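Local coordinates for ABC transporter, permease protein, putative (Porphyromonas gingivalis, PDB 2P0S) that is one domain of a putative ABC transporter permease, a membrane protein that probably takes part in ATP-driven transport across the cell membrane, at residues K38-Y43 and V56-Q61; D62-P67 and S95-A100. All coordinates share one frame; numbering follows the deposited sequence.

Contact 1 of 2, residues K38-Y43 and V56-Q61; sequences KTAEEY and VLEIRQ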
ATOM      1  N   LYS A  38      13.625 -12.466 -19.452  1.00 31.30           N
ATOM      2  CA  LYS A  38      14.204 -11.637 -20.514  1.00 34.31           C
ATOM      3  C   LYS A  38      14.545 -10.310 -19.833  1.00 33.80           C
ATOM      4  O   LYS A  38      14.120 -10.090 -18.731  1.00 33.50           O
ATOM      5  CB  LYS A  38      13.111 -11.275 -21.510  1.00 36.28           C
ATOM      6  CG  LYS A  38      12.916 -12.227 -22.770  1.00 39.00           C
ATOM      7  CD  LYS A  38      12.612 -13.647 -22.428  1.00 43.41           C
ATOM      8  CE  LYS A  38      11.702 -14.333 -23.534  1.00 43.82           C
ATOM      9  NZ  LYS A  38      12.483 -14.624 -24.780  1.00 46.99           N
ATOM     10  N   THR A  39      15.225  -9.405 -20.533  1.00 35.55           N
ATOM     11  CA  THR A  39      15.484  -8.082 -20.039  1.00 36.14           C
ATOM     12  C   THR A  39      14.288  -7.201 -20.207  1.00 36.05           C
ATOM     13  O   THR A  39      13.347  -7.523 -21.025  1.00 35.45           O
ATOM     14  CB  THR A  39      16.637  -7.398 -20.829  1.00 36.94           C
ATOM     15  OG1 THR A  39      16.237  -7.177 -22.195  1.00 36.38           O
ATOM     16  CG2 THR A  39      17.879  -8.288 -20.810  1.00 38.10           C
ATOM     17  N   ALA A  40      14.305  -6.075 -19.476  1.00 33.80           N
ATOM     18  CA  ALA A  40      13.284  -5.076 -19.673  1.00 32.73           C
ATOM     19  C   ALA A  40      13.145  -4.663 -21.156  1.00 31.70           C
ATOM     20  O   ALA A  40      12.017  -4.508 -21.627  1.00 31.37           O
ATOM     21  CB  ALA A  40      13.560  -3.840 -18.769  1.00 35.09           C
ATOM     22  N   GLU A  41      14.266  -4.383 -21.843  1.00 33.22           N
ATOM     23  CA  GLU A  41      14.251  -3.961 -23.249  1.00 32.58           C
ATOM     24  C   GLU A  41      13.699  -5.095 -24.114  1.00 32.51           C
ATOM     25  O   GLU A  41      12.924  -4.869 -25.051  1.00 32.31           O
ATOM     26  CB  GLU A  41      15.667  -3.588 -23.739  1.00 34.28           C
ATOM     27  CG  GLU A  41      15.792  -3.250 -25.287  1.00 35.67           C
ATOM     28  CD  GLU A  41      14.885  -2.055 -25.766  1.00 40.49           C
ATOM     29  OE1 GLU A  41      14.435  -1.232 -24.935  1.00 37.74           O
ATOM     30  OE2 GLU A  41      14.589  -1.974 -26.989  1.00 45.93           O
ATOM     31  N   GLU A  42      14.062  -6.325 -23.831  1.00 31.05           N
ATOM     32  CA  GLU A  42      13.392  -7.377 -24.645  1.00 31.71           C
ATOM     33  C   GLU A  42      11.930  -7.501 -24.455  1.00 30.50           C
ATOM     34  O   GLU A  42      11.232  -7.762 -25.477  1.00 30.37           O
ATOM     35  CB  GLU A  42      14.053  -8.713 -24.410  1.00 32.40           C
ATOM     36  CG  GLU A  42      15.479  -8.672 -24.777  1.00 38.31           C
ATOM     37  CD  GLU A  42      16.105  -9.961 -24.438  1.00 46.35           C
ATOM     38  OE1 GLU A  42      16.063 -10.318 -23.238  1.00 50.31           O
ATOM     39  OE2 GLU A  42      16.564 -10.653 -25.374  1.00 52.70           O
ATOM     40  N   TYR A  43      11.433  -7.471 -23.208  1.00 29.41           N
ATOM     41  CA  TYR A  43      10.012  -7.448 -22.966  1.00 27.69           C
ATOM     42  C   TYR A  43       9.346  -6.224 -23.674  1.00 28.06           C
ATOM     43  O   TYR A  43       8.240  -6.331 -24.232  1.00 27.88           O
ATOM     44  CB  TYR A  43       9.699  -7.436 -21.458  1.00 27.11           C
ATOM     45  CG  TYR A  43       9.914  -8.714 -20.746  1.00 21.76           C
ATOM     46  CD1 TYR A  43       9.230  -9.865 -21.128  1.00 26.71           C
ATOM     47  CD2 TYR A  43      10.735  -8.773 -19.562  1.00 23.50           C
ATOM     48  CE1 TYR A  43       9.381 -11.054 -20.428  1.00 29.23           C
ATOM     49  CE2 TYR A  43      10.865  -9.976 -18.833  1.00 25.07           C
ATOM     50  CZ  TYR A  43      10.171 -11.116 -19.317  1.00 28.28           C
ATOM     51  OH  TYR A  43      10.215 -12.319 -18.656  1.00 27.88           O
ATOM     52  N   VAL A  56       7.842  -4.475 -15.667  1.00 18.29           N
ATOM     53  CA  VAL A  56       9.045  -5.056 -15.165  1.00 17.17           C
ATOM     54  C   VAL A  56       9.544  -4.202 -13.997  1.00 16.23           C
ATOM     55  O   VAL A  56       9.544  -3.022 -14.176  1.00 17.35           O
ATOM     56  CB  VAL A  56      10.108  -5.105 -16.196  1.00 16.74           C
ATOM     57  CG1 VAL A  56      11.485  -5.530 -15.605  1.00 21.82           C
ATOM     58  CG2 VAL A  56       9.676  -6.124 -17.370  1.00 19.28           C
ATOM     59  N   LEU A  57       9.730  -4.872 -12.859  1.00 16.07           N
ATOM     60  CA  LEU A  57      10.546  -4.238 -11.744  1.00 14.83           C
ATOM     61  C   LEU A  57      11.979  -4.616 -11.989  1.00 17.14           C
ATOM     62  O   LEU A  57      12.392  -5.811 -11.854  1.00 17.10           O
ATOM     63  CB  LEU A  57       9.997  -4.785 -10.417  1.00 17.43           C
ATOM     64  CG  LEU A  57      10.894  -4.433  -9.220  1.00 14.91           C
ATOM     65  CD1 LEU A  57      10.974  -2.883  -9.008  1.00 15.83           C
ATOM     66  CD2 LEU A  57      10.287  -5.120  -7.982  1.00 18.89           C
ATOM     67  N   GLU A  58      12.841  -3.542 -12.184  1.00 16.36           N
ATOM     68  CA  GLU A  58      14.163  -3.768 -12.567  1.00 15.58           C
ATOM     69  C   GLU A  58      15.026  -3.266 -11.393  1.00 15.83           C
ATOM     70  O   GLU A  58      14.863  -2.136 -10.977  1.00 18.42           O
ATOM     71  CB  GLU A  58      14.559  -2.964 -13.792  1.00 15.74           C
ATOM     72  CG  GLU A  58      16.113  -2.993 -14.030  1.00 21.76           C
ATOM     73  CD  GLU A  58      16.421  -2.120 -15.284  1.00 30.29           C
ATOM     74  OE1 GLU A  58      16.689  -0.927 -15.063  1.00 29.47           O
ATOM     75  OE2 GLU A  58      16.244  -2.611 -16.442  1.00 31.02           O
ATOM     76  N   ILE A  59      15.857  -4.148 -10.845  1.00 15.29           N
ATOM     77  CA  ILE A  59      16.758  -3.824  -9.702  1.00 15.98           C
ATOM     78  C   ILE A  59      18.180  -4.102 -10.143  1.00 16.73           C
ATOM     79  O   ILE A  59      18.544  -5.199 -10.436  1.00 17.32           O
ATOM     80  CB  ILE A  59      16.420  -4.562  -8.386  1.00 14.97           C
ATOM     81  CG1 ILE A  59      15.082  -4.154  -7.932  1.00 15.66           C
ATOM     82  CG2 ILE A  59      17.431  -3.948  -7.337  1.00 19.23           C
ATOM     83  CD1 ILE A  59      14.323  -5.020  -6.775  1.00 14.04           C
ATOM     84  N   ARG A  60      19.037  -3.062 -10.124  1.00 18.41           N
ATOM     85  CA  ARG A  60      20.293  -3.127 -10.777  1.00 21.38           C
ATOM     86  C   ARG A  60      21.453  -3.176  -9.794  1.00 20.82           C
ATOM     87  O   ARG A  60      22.546  -3.519 -10.250  1.00 24.17           O
ATOM     88  CB  ARG A  60      20.546  -1.882 -11.661  1.00 22.37           C
ATOM     89  CG  ARG A  60      19.427  -1.646 -12.698  1.00 20.17           C
ATOM     90  CD  ARG A  60      19.779  -0.613 -13.709  1.00 24.07           C
ATOM     91  NE  ARG A  60      19.885   0.721 -13.059  1.00 25.73           N
ATOM     92  CZ  ARG A  60      18.837   1.502 -12.791  1.00 29.46           C
ATOM     93  NH1 ARG A  60      17.612   1.127 -13.151  1.00 32.48           N
ATOM     94  NH2 ARG A  60      19.017   2.712 -12.253  1.00 29.45           N
ATOM     95  N   GLN A  61      21.235  -2.854  -8.512  1.00 20.31           N
ATOM     96  CA  GLN A  61      22.311  -2.815  -7.538  1.00 23.90           C
ATOM     97  C   GLN A  61      21.672  -2.956  -6.156  1.00 20.67           C
ATOM     98  O   GLN A  61      20.442  -2.799  -5.992  1.00 19.38           O
ATOM     99  CB  GLN A  61      23.067  -1.474  -7.625  1.00 24.03           C
ATOM    100  CG  GLN A  61      24.297  -1.437  -6.728  1.00 28.76           C
ATOM    101  CD  GLN A  61      25.258  -0.276  -7.026  1.00 29.97           C
ATOM    102  OE1 GLN A  61      25.207   0.316  -8.152  1.00 35.36           O
ATOM    103  NE2 GLN A  61      26.117   0.130  -5.992  1.00 34.95           N
TER
HETATM  104  O   HOH W   1      16.240  -5.206 -17.138  1.00 43.28           O
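Tyr43 and Val56 meet with their side chains crossing at about a right angle. Ring atom CD2 of Tyr43 lies 3.6 Å from CG2 of Val56. The methyl reaches the ring obliquely. Lys38 covers one face of the same ring, its CB 3.6 Å above the plane and over the centre. The ring hydroxyl OH is hydrogen-bonded to the backbone N of Glu37, just before the segment. The other branch of Val56 serves Ala40. CG1 stands anti to the backbone N (chi1 171°), and this turns it to the methyl CB of Ala40, 4.1 Å away.

The segments join the start of helix 40-51 to strand 55-59, which follows it in the chain. That strand is an inner one of a mixed sheet, between 11-16 and 70-74. Strands 32-35 and 55-59 run parallel, and helix 40-51 links them in a beta-alpha-beta crossover over strand 11-16. The helix start is closed by a capping box. Thr39 is the N-cap, and its OG1 accepts from Glu42 N at 2.9 Å. Glu42 OE1 in turn accepts from Thr39 N at 3.0 Å, nearly straight at 173°, through its anti lone pair.

Glu58 gives the contact its polar side. Its chain runs out extended, and OE2 comes to 3.8 Å from Ala40 CB. A water donates to Glu58 OE2, at 2.7 Å, and accepts from Ala40 N. The other oxygen, OE1, forms a salt bridge with Arg60 NH1. Trp125 of the second subunit packs on Ala40, Tyr43 and Val56.

Contact 2 of 2, residues D62-P67 and S95-A100; sequences DLLEDP and SDKKIA. With MG (magnesium ion), chain C.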
ATOM      1  N   ASP A  62      22.497  -3.408  -5.198  1.00 19.74           N
ATOM      2  CA  ASP A  62      22.105  -3.460  -3.795  1.00 18.90           C
ATOM      3  C   ASP A  62      21.582  -2.060  -3.431  1.00 20.61           C
ATOM      4  O   ASP A  62      22.340  -1.088  -3.668  1.00 21.32           O
ATOM      5  CB  ASP A  62      23.353  -3.823  -2.942  1.00 21.64           C
ATOM      6  CG  ASP A  62      22.987  -4.028  -1.475  1.00 24.16           C
ATOM      7  OD1 ASP A  62      22.181  -3.235  -0.954  1.00 25.40           O
ATOM      8  OD2 ASP A  62      23.398  -5.065  -0.883  1.00 28.49           O
ATOM      9  N   LEU A  63      20.358  -1.982  -2.897  1.00 20.25           N
ATOM     10  CA  LEU A  63      19.609  -0.702  -2.715  1.00 19.24           C
ATOM     11  C   LEU A  63      20.072   0.003  -1.492  1.00 24.37           C
ATOM     12  O   LEU A  63      19.758   1.218  -1.342  1.00 23.85           O
ATOM     13  CB  LEU A  63      18.068  -0.911  -2.671  1.00 19.17           C
ATOM     14  CG  LEU A  63      17.606  -1.524  -3.994  1.00 18.80           C
ATOM     15  CD1 LEU A  63      16.105  -1.778  -3.940  1.00 19.89           C
ATOM     16  CD2 LEU A  63      17.803  -0.491  -5.202  1.00 21.70           C
ATOM     17  N   LEU A  64      20.900  -0.712  -0.732  1.00 23.93           N
ATOM     18  CA  LEU A  64      21.577  -0.000   0.371  1.00 26.91           C
ATOM     19  C   LEU A  64      22.755   0.782  -0.098  1.00 27.26           C
ATOM     20  O   LEU A  64      23.121   1.799   0.612  1.00 30.49           O
ATOM     21  CB  LEU A  64      21.942  -0.971   1.508  1.00 28.57           C
ATOM     22  CG  LEU A  64      20.859  -1.438   2.503  1.00 26.70           C
ATOM     23  CD1 LEU A  64      21.328  -2.166   3.794  1.00 32.11           C
ATOM     24  CD2 LEU A  64      19.966  -0.295   2.917  1.00 28.38           C
ATOM     25  N   GLU A  65      23.476   0.366  -1.121  1.00 25.93           N
ATOM     26  CA  GLU A  65      24.626   1.068  -1.733  1.00 30.46           C
ATOM     27  C   GLU A  65      24.105   2.110  -2.680  1.00 31.97           C
ATOM     28  O   GLU A  65      24.516   3.212  -2.684  1.00 30.12           O
ATOM     29  CB  GLU A  65      25.530   0.101  -2.544  1.00 29.00           C
ATOM     30  CG  GLU A  65      26.067  -1.023  -1.711  1.00 34.54           C
ATOM     31  CD  GLU A  65      26.680  -2.200  -2.566  1.00 35.56           C
ATOM     32  OE1 GLU A  65      26.920  -3.258  -1.937  1.00 40.09           O
ATOM     33  OE2 GLU A  65      26.944  -2.044  -3.814  1.00 36.41           O
ATOM     34  N   ASP A  66      23.133   1.790  -3.506  1.00 28.21           N
ATOM     35  CA  ASP A  66      22.572   2.775  -4.387  1.00 27.15           C
ATOM     36  C   ASP A  66      21.030   2.690  -4.452  1.00 27.42           C
ATOM     37  O   ASP A  66      20.496   1.929  -5.278  1.00 26.43           O
ATOM     38  CB  ASP A  66      23.110   2.570  -5.783  1.00 28.11           C
ATOM     39  CG  ASP A  66      22.608   3.639  -6.789  1.00 29.09           C
ATOM     40  OD1 ASP A  66      21.793   4.553  -6.439  1.00 29.85           O
ATOM     41  OD2 ASP A  66      23.071   3.572  -7.966  1.00 34.54           O
ATOM     42  N   PRO A  67      20.330   3.453  -3.614  1.00 26.71           N
ATOM     43  CA  PRO A  67      18.836   3.290  -3.542  1.00 24.40           C
ATOM     44  C   PRO A  67      18.115   3.704  -4.807  1.00 25.66           C
ATOM     45  O   PRO A  67      16.940   3.484  -4.901  1.00 22.09           O
ATOM     46  CB  PRO A  67      18.392   4.205  -2.401  1.00 25.67           C
ATOM     47  CG  PRO A  67      19.575   5.220  -2.312  1.00 29.40           C
ATOM     48  CD  PRO A  67      20.808   4.454  -2.608  1.00 26.81           C
ATOM     49  N   SER A  95      15.189  -1.298   5.671  1.00 19.46           N
ATOM     50  CA  SER A  95      15.207  -0.721   7.056  1.00 19.89           C
ATOM     51  C   SER A  95      15.505  -1.814   8.100  1.00 20.00           C
ATOM     52  O   SER A  95      16.445  -1.772   8.931  1.00 20.62           O
ATOM     53  CB  SER A  95      13.890  -0.072   7.337  1.00 22.79           C
ATOM     54  OG  SER A  95      13.764   1.074   6.442  1.00 29.60           O
ATOM     55  N   ASP A  96      14.734  -2.885   8.000  1.00 19.29           N
ATOM     56  CA  ASP A  96      14.935  -3.994   8.901  1.00 20.79           C
ATOM     57  C   ASP A  96      16.328  -4.642   8.823  1.00 19.51           C
ATOM     58  O   ASP A  96      16.817  -5.175   9.870  1.00 21.19           O
ATOM     59  CB  ASP A  96      13.894  -5.119   8.592  1.00 20.46           C
ATOM     60  CG  ASP A  96      12.515  -4.805   9.099  1.00 25.35           C
ATOM     61  OD1 ASP A  96      12.287  -3.757   9.759  1.00 31.33           O
ATOM     62  OD2 ASP A  96      11.599  -5.642   8.823  1.00 30.90           O
ATOM     63  N   LYS A  97      16.905  -4.737   7.600  1.00 18.90           N
ATOM     64  CA  LYS A  97      18.213  -5.284   7.452  1.00 19.74           C
ATOM     65  C   LYS A  97      19.192  -4.380   8.202  1.00 22.42           C
ATOM     66  O   LYS A  97      20.108  -4.907   8.853  1.00 22.99           O
ATOM     67  CB  LYS A  97      18.586  -5.337   5.988  1.00 22.39           C
ATOM     68  CG  LYS A  97      19.916  -5.904   5.729  1.00 22.70           C
ATOM     69  CD  LYS A  97      20.041  -6.389   4.239  1.00 26.07           C
ATOM     70  CE  LYS A  97      21.345  -7.134   4.008  1.00 27.89           C
ATOM     71  NZ  LYS A  97      21.557  -7.244   2.516  1.00 29.72           N
ATOM     72  N   LYS A  98      19.042  -3.073   8.051  1.00 20.43           N
ATOM     73  CA  LYS A  98      19.975  -2.162   8.773  1.00 22.10           C
ATOM     74  C   LYS A  98      19.756  -2.245  10.268  1.00 21.85           C
ATOM     75  O   LYS A  98      20.703  -2.291  11.049  1.00 23.27           O
ATOM     76  CB  LYS A  98      19.770  -0.726   8.351  1.00 22.59           C
ATOM     77  CG  LYS A  98      20.326  -0.388   6.962  1.00 28.80           C
ATOM     78  CD  LYS A  98      20.004   1.068   6.607  1.00 37.19           C
ATOM     79  CE  LYS A  98      21.221   1.943   6.798  1.00 41.12           C
ATOM     80  NZ  LYS A  98      21.171   2.869   5.576  1.00 46.29           N
ATOM     81  N   ILE A  99      18.512  -2.253  10.714  1.00 18.57           N
ATOM     82  CA  ILE A  99      18.219  -2.382  12.181  1.00 20.07           C
ATOM     83  C   ILE A  99      18.879  -3.655  12.713  1.00 18.66           C
ATOM     84  O   ILE A  99      19.545  -3.666  13.792  1.00 21.17           O
ATOM     85  CB  ILE A  99      16.699  -2.423  12.501  1.00 20.11           C
ATOM     86  CG1 ILE A  99      16.038  -1.054  12.139  1.00 21.32           C
ATOM     87  CG2 ILE A  99      16.470  -2.679  14.043  1.00 18.40           C
ATOM     88  CD1 ILE A  99      14.463  -1.166  11.965  1.00 21.13           C
ATOM     89  N   ALA A 100      18.702  -4.778  12.007  1.00 18.84           N
ATOM     90  CA  ALA A 100      19.241  -6.025  12.499  1.00 18.78           C
ATOM     91  C   ALA A 100      20.749  -6.109  12.605  1.00 20.09           C
ATOM     92  O   ALA A 100      21.214  -7.016  13.228  1.00 22.36           O
ATOM     93  CB  ALA A 100      18.685  -7.185  11.571  1.00 22.01           C
TER
HETATM   94 MG    MG C 401      24.540  -6.656  -1.230  1.00 31.34          MG
HETATM   95  O   HOH W   2      20.042  -4.962   0.357  1.00 19.61           O
HETATM   96  O   HOH W   3      22.931  -5.032   1.819  1.00 38.57           O
HETATM   97  O   HOH W   4      25.980  -5.681  -2.358  1.00 32.37           O
HETATM   98  O   HOH W   5      23.361  -7.850   0.019  1.00 31.19           O
HETATM   99  O   HOH W   6      25.637  -6.204   0.539  1.00 35.02           O
HETATM  100  O   HOH W   7      26.014  -8.280  -1.534  1.00 31.70           O
HETATM  101  O   HOH W   8      23.589  -7.342  -3.136  1.00 29.27           O
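The backbones of Leu64 and Lys98 stay well apart, with 8.8 Å between their CA atoms, so side chains and waters bridge the gap. Their side chains lie alongside each other, running opposite ways. Both methyls of Leu64 lie against the aliphatic part of the lysine: CD1 is 3.8 Å from Lys98 CG, and CD2 is 3.9 Å from Lys98 CD.

Asp62 binds magnesium through OD2 at 2.0 Å, and five waters complete the six ligands. One of these waters also donates to Glu65 OE1. The other carboxylate oxygen of Asp62, OD1, accepts from Leu64 N at 2.8 Å in an Asx turn. This should help fix the carboxylate's rotation. Lys97 reaches toward the site with all four torsions near 180°. Its NZ stops 4.4 Å from Asp62 OD2, and a water donates to Asp62 OD2 and accepts from Lys97 NZ, each at 2.7 Å. NZ also forms a salt bridge with Glu20, and its charge may partly offset those of both acids.

Segment 62-67 lies in the loop between strands 55-59 and 70-74. Ile116 of the second subunit packs on Leu64 and Lys98. Leu63 and Leu64 rest on Leu94 of helix 80-100, whose Ile99 packs on helix 107-114.

Contact 1 ends where contact 2 begins, and Gln61 packs on Asp66 at the join. Both are partly buried, but contact 1 has the more buried core, with Tyr43 and Val56 enclosed. Contact 2 lies nearer the surface, and Asp62 is its one buried touching residue. They share no secondary-structure element: contact 1 sets helix 40-51 on an inner strand, while contact 2 sets a loop beside helix 80-100. The chemistry follows. Contact 1 is mostly apolar, with one water bridge from Glu58 to the helix start. Contact 2 joins a small aliphatic patch to a hydrated magnesium site. The second subunit packs on both.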